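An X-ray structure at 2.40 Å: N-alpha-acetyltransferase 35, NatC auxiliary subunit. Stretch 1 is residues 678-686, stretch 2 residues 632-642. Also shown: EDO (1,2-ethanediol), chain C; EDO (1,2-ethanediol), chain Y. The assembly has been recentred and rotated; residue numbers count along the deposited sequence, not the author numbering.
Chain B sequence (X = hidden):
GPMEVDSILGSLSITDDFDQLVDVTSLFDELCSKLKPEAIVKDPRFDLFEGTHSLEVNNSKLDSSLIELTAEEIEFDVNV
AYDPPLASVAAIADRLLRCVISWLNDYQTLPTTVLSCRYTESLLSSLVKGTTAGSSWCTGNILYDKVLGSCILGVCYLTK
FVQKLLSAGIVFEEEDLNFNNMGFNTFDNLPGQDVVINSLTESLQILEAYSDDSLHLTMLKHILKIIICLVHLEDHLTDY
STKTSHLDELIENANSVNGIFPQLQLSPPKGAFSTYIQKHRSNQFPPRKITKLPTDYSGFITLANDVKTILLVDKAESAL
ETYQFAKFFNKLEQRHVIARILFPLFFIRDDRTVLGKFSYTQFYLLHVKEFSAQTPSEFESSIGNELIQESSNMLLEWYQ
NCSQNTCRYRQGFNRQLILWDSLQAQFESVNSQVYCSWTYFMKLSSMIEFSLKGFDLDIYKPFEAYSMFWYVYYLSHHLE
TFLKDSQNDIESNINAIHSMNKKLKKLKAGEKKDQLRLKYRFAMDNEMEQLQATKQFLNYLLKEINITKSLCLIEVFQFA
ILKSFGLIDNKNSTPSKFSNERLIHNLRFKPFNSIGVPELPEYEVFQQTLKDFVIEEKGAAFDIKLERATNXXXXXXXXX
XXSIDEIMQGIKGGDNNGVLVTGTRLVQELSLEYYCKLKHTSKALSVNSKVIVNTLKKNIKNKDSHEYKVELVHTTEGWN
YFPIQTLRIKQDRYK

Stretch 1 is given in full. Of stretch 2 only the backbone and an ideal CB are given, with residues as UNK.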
# COMPACT_ATOMS: atom_id res chain seq x y z
N LEU B 678 15.08 19.64 0.43
CA LEU B 678 15.44 19.83 -0.97
C LEU B 678 16.79 20.53 -1.09
O LEU B 678 17.59 20.20 -1.97
CB LEU B 678 14.35 20.62 -1.68
CG LEU B 678 14.35 20.57 -3.21
CD1 LEU B 678 14.24 19.14 -3.71
CD2 LEU B 678 13.20 21.41 -3.74
N LYS B 679 17.06 21.48 -0.19
CA LYS B 679 18.35 22.16 -0.21
C LYS B 679 19.49 21.20 0.12
O LYS B 679 20.57 21.27 -0.48
CB LYS B 679 18.35 23.33 0.77
CG LYS B 679 19.60 24.18 0.71
CD LYS B 679 19.77 25.03 1.95
CE LYS B 679 18.57 25.93 2.18
NZ LYS B 679 18.80 26.86 3.32
N HIS B 680 19.25 20.28 1.06
CA HIS B 680 20.26 19.28 1.40
C HIS B 680 20.61 18.42 0.20
O HIS B 680 21.79 18.18 -0.08
CB HIS B 680 19.77 18.41 2.56
CG HIS B 680 19.74 19.12 3.89
ND1 HIS B 680 18.98 18.67 4.95
CD2 HIS B 680 20.37 20.23 4.32
CE1 HIS B 680 19.15 19.48 5.98
NE2 HIS B 680 19.99 20.43 5.62
N THR B 681 19.60 17.95 -0.54
CA THR B 681 19.85 17.13 -1.72
C THR B 681 20.62 17.91 -2.78
O THR B 681 21.54 17.37 -3.40
CB THR B 681 18.52 16.63 -2.29
OG1 THR B 681 17.98 15.62 -1.42
CG2 THR B 681 18.70 16.05 -3.68
N SER B 682 20.27 19.18 -2.99
CA SER B 682 20.98 20.01 -3.97
C SER B 682 22.46 20.09 -3.64
O SER B 682 23.31 19.87 -4.51
CB SER B 682 20.36 21.40 -4.01
OG SER B 682 18.97 21.34 -4.31
N LYS B 683 22.80 20.40 -2.39
CA LYS B 683 24.20 20.45 -1.99
C LYS B 683 24.88 19.10 -2.18
O LYS B 683 26.04 19.04 -2.62
CB LYS B 683 24.32 20.90 -0.53
CG LYS B 683 23.81 22.30 -0.25
CD LYS B 683 23.89 22.62 1.23
CE LYS B 683 23.46 24.05 1.51
NZ LYS B 683 23.47 24.34 2.98
N ALA B 684 24.18 18.01 -1.87
CA ALA B 684 24.78 16.68 -2.00
C ALA B 684 25.08 16.33 -3.45
O ALA B 684 26.05 15.63 -3.73
CB ALA B 684 23.87 15.63 -1.37
N LEU B 685 24.25 16.81 -4.38
CA LEU B 685 24.49 16.57 -5.79
C LEU B 685 25.80 17.20 -6.24
O LEU B 685 26.57 16.59 -7.00
CB LEU B 685 23.33 17.10 -6.63
CG LEU B 685 22.00 16.34 -6.57
CD1 LEU B 685 20.87 17.24 -7.02
CD2 LEU B 685 22.07 15.09 -7.44
N SER B 686 26.08 18.42 -5.79
CA SER B 686 27.32 19.10 -6.15
C SER B 686 28.53 18.39 -5.54
O SER B 686 29.52 18.13 -6.22
CB SER B 686 27.27 20.56 -5.70
OG SER B 686 28.44 21.26 -6.09
N UNK B 632 28.82 23.58 -14.59
CA UNK B 632 27.38 23.82 -14.63
C UNK B 632 26.69 23.23 -13.40
O UNK B 632 25.81 23.86 -12.81
CB UNK B 632 26.78 23.23 -15.91
N UNK B 633 27.08 22.01 -13.02
CA UNK B 633 26.46 21.35 -11.87
C UNK B 633 26.67 22.18 -10.60
O UNK B 633 25.73 22.45 -9.85
CB UNK B 633 27.03 19.94 -11.69
N UNK B 634 27.91 22.61 -10.36
CA UNK B 634 28.20 23.41 -9.17
C UNK B 634 27.51 24.76 -9.23
O UNK B 634 26.97 25.24 -8.23
CB UNK B 634 29.71 23.60 -9.01
N UNK B 635 27.52 25.41 -10.40
CA UNK B 635 26.90 26.72 -10.53
C UNK B 635 25.39 26.64 -10.37
O UNK B 635 24.78 27.45 -9.67
CB UNK B 635 27.25 27.34 -11.88
N UNK B 636 24.76 25.64 -11.01
CA UNK B 636 23.31 25.51 -10.95
C UNK B 636 22.84 25.08 -9.57
O UNK B 636 21.75 25.48 -9.14
CB UNK B 636 22.83 24.51 -12.00
N UNK B 637 23.63 24.27 -8.86
CA UNK B 637 23.27 23.89 -7.50
C UNK B 637 23.17 25.13 -6.62
O UNK B 637 22.20 25.29 -5.86
CB UNK B 637 24.29 22.91 -6.93
N UNK B 638 24.13 26.04 -6.72
CA UNK B 638 24.09 27.25 -5.90
C UNK B 638 22.90 28.13 -6.28
O UNK B 638 22.27 28.74 -5.40
CB UNK B 638 25.39 28.04 -6.05
N UNK B 639 22.58 28.21 -7.57
CA UNK B 639 21.40 28.97 -7.98
C UNK B 639 20.13 28.34 -7.44
O UNK B 639 19.20 29.04 -7.03
CB UNK B 639 21.33 29.07 -9.51
N UNK B 640 20.06 27.00 -7.44
CA UNK B 640 18.91 26.31 -6.87
C UNK B 640 18.78 26.63 -5.39
O UNK B 640 17.68 26.90 -4.89
CB UNK B 640 19.03 24.80 -7.08
N UNK B 641 19.90 26.62 -4.67
CA UNK B 641 19.88 26.96 -3.24
C UNK B 641 19.36 28.37 -3.03
O UNK B 641 18.55 28.62 -2.13
CB UNK B 641 21.28 26.82 -2.63
N UNK B 642 19.78 29.31 -3.88
CA UNK B 642 19.28 30.68 -3.78
C UNK B 642 17.77 30.74 -4.03
O UNK B 642 17.05 31.46 -3.33
CB UNK B 642 20.01 31.58 -4.77
C1 EDO C . 22.36 28.09 2.27
O1 EDO C . 21.09 28.69 2.55
C2 EDO C . 23.08 27.79 3.58
O2 EDO C . 22.35 26.81 4.32
C1 EDO Y . 15.96 28.22 -10.77
O1 EDO Y . 14.89 28.01 -9.84
C2 EDO Y . 17.26 27.66 -10.20
O2 EDO Y . 18.34 28.08 -11.05

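Two helices pack nearly antiparallel, at 167° between their directions, with axes approaching to 9.1 Å. Stretch 1 brings the small serines S682 and S686 to two of the three closest CA pairings.

Position 632 is out of reach of stretch 1, so almost any helix-compatible residue would serve; it is F632.

Position 633 points its CA-to-CB bond toward stretch 1, yet nothing there lies within 5.5 Å of the ideal CB. A medium or large apolar side chain could cross the gap. The residue is I633, whose CG2 comes to 4.2 Å from S686 CA.

Position 634 points sideways, its ideal CB 4.0 Å from S686 OG. A polar or flexible chain could suit, since it can pass the serine and run on outward; a small residue would also be possible. E634 takes the first course: its CG is 3.7 Å from S686 OG, and the carboxylate extends beyond without bonding to stretch 1. The backbone joins in through a water, which donates to E634 O at 3.2 Å and is hydrogen-bonded to S686 OG at 2.8 Å.

Positions 635 and 636 make no contact with stretch 1 and leave the choice free. They are T635 and E636; E636 OE2 accepts a 3.0 Å hydrogen bond from O2 of the ethanediol of chain Y.

Position 637 points toward stretch 1, with its ideal CB 4.0 Å from both S686 CB and S682 O. Alanine, valine or another compact residue suits so close an approach. V637 (t rotamer) puts CG1 3.2 Å from S682 O and 3.8 Å from S686 CB, while its CG2 lies 4.5 Å from L685 CB.

Positions 638 and 639 have nothing of stretch 1 within 5.5 Å of the ideal CB, so polar, charged or other residues could serve. They are R638, which starts away though its end comes nearer, and N639.

Position 640 points toward stretch 1, its ideal CB 4.4 Å from S682 OG. That hydroxyl already donates to L678 O (2.9 Å), so a compact aliphatic residue can pack here without leaving the donor unpaired, though a polar residue could also meet the oxygen. V640 brings CG1 to 3.4 Å from S682 OG.

Position 641 points sideways, 4.6 Å from K679 CG at its ideal CB and 5.4 Å from K683 CE. Aliphatic residues could pack on the lysine methylenes, and an acid might seek the amines. V641 takes the first course: CG1 is 4.1 Å from K679 CG, CG2 4.4 Å from K683 CG. The amines instead donate to the ethanediol of chain C, K679 NZ to O1 and K683 NZ to O2, each at 3.0 Å.

Position 642 is out of reach, so many residues would do, including a small polar one able to bond back to its own helix; S642 OG donates to R638 O at 3.0 Å.

Stretch 2, residues 632-642: FIETEVRNVVS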
# COMPACT_ATOMS: atom_id res chain seq x y z
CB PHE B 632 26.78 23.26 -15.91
CG PHE B 632 25.27 23.28 -15.92
CD1 PHE B 632 24.59 24.41 -16.35
CD2 PHE B 632 24.54 22.19 -15.49
CE1 PHE B 632 23.22 24.44 -16.36
CE2 PHE B 632 23.16 22.22 -15.48
CZ PHE B 632 22.50 23.35 -15.92
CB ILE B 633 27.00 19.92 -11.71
CG1 ILE B 633 26.43 19.01 -12.79
CG2 ILE B 633 26.70 19.37 -10.32
CD1 ILE B 633 26.86 17.57 -12.67
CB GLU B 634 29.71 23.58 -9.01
CG GLU B 634 30.49 22.28 -9.01
CD GLU B 634 31.98 22.49 -8.80
OE1 GLU B 634 32.36 23.55 -8.26
OE2 GLU B 634 32.77 21.60 -9.18
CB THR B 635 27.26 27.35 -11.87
OG1 THR B 635 28.68 27.55 -11.93
CG2 THR B 635 26.58 28.70 -12.04
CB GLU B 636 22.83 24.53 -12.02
CG GLU B 636 21.34 24.62 -12.32
CD GLU B 636 20.95 25.94 -12.96
OE1 GLU B 636 21.84 26.67 -13.44
OE2 GLU B 636 19.74 26.24 -13.00
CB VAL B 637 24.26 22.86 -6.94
CG1 VAL B 637 24.21 22.84 -5.42
CG2 VAL B 637 23.93 21.47 -7.48
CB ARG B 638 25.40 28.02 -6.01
CG ARG B 638 26.61 27.24 -5.56
CD ARG B 638 27.83 28.13 -5.45
NE ARG B 638 29.01 27.38 -5.05
CZ ARG B 638 29.94 26.94 -5.90
NH1 ARG B 638 29.81 27.18 -7.20
NH2 ARG B 638 30.99 26.27 -5.46
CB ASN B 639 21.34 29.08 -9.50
CG ASN B 639 22.46 29.93 -10.07
OD1 ASN B 639 23.02 30.80 -9.39
ND2 ASN B 639 22.80 29.70 -11.33
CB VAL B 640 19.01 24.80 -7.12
CG1 VAL B 640 18.03 24.04 -6.23
CG2 VAL B 640 18.74 24.49 -8.58
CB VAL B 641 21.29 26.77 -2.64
CG1 VAL B 641 21.35 27.33 -1.23
CG2 VAL B 641 21.68 25.30 -2.66
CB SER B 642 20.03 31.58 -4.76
OG SER B 642 21.43 31.50 -4.52
O HOH W 1 27.70 23.83 -5.42
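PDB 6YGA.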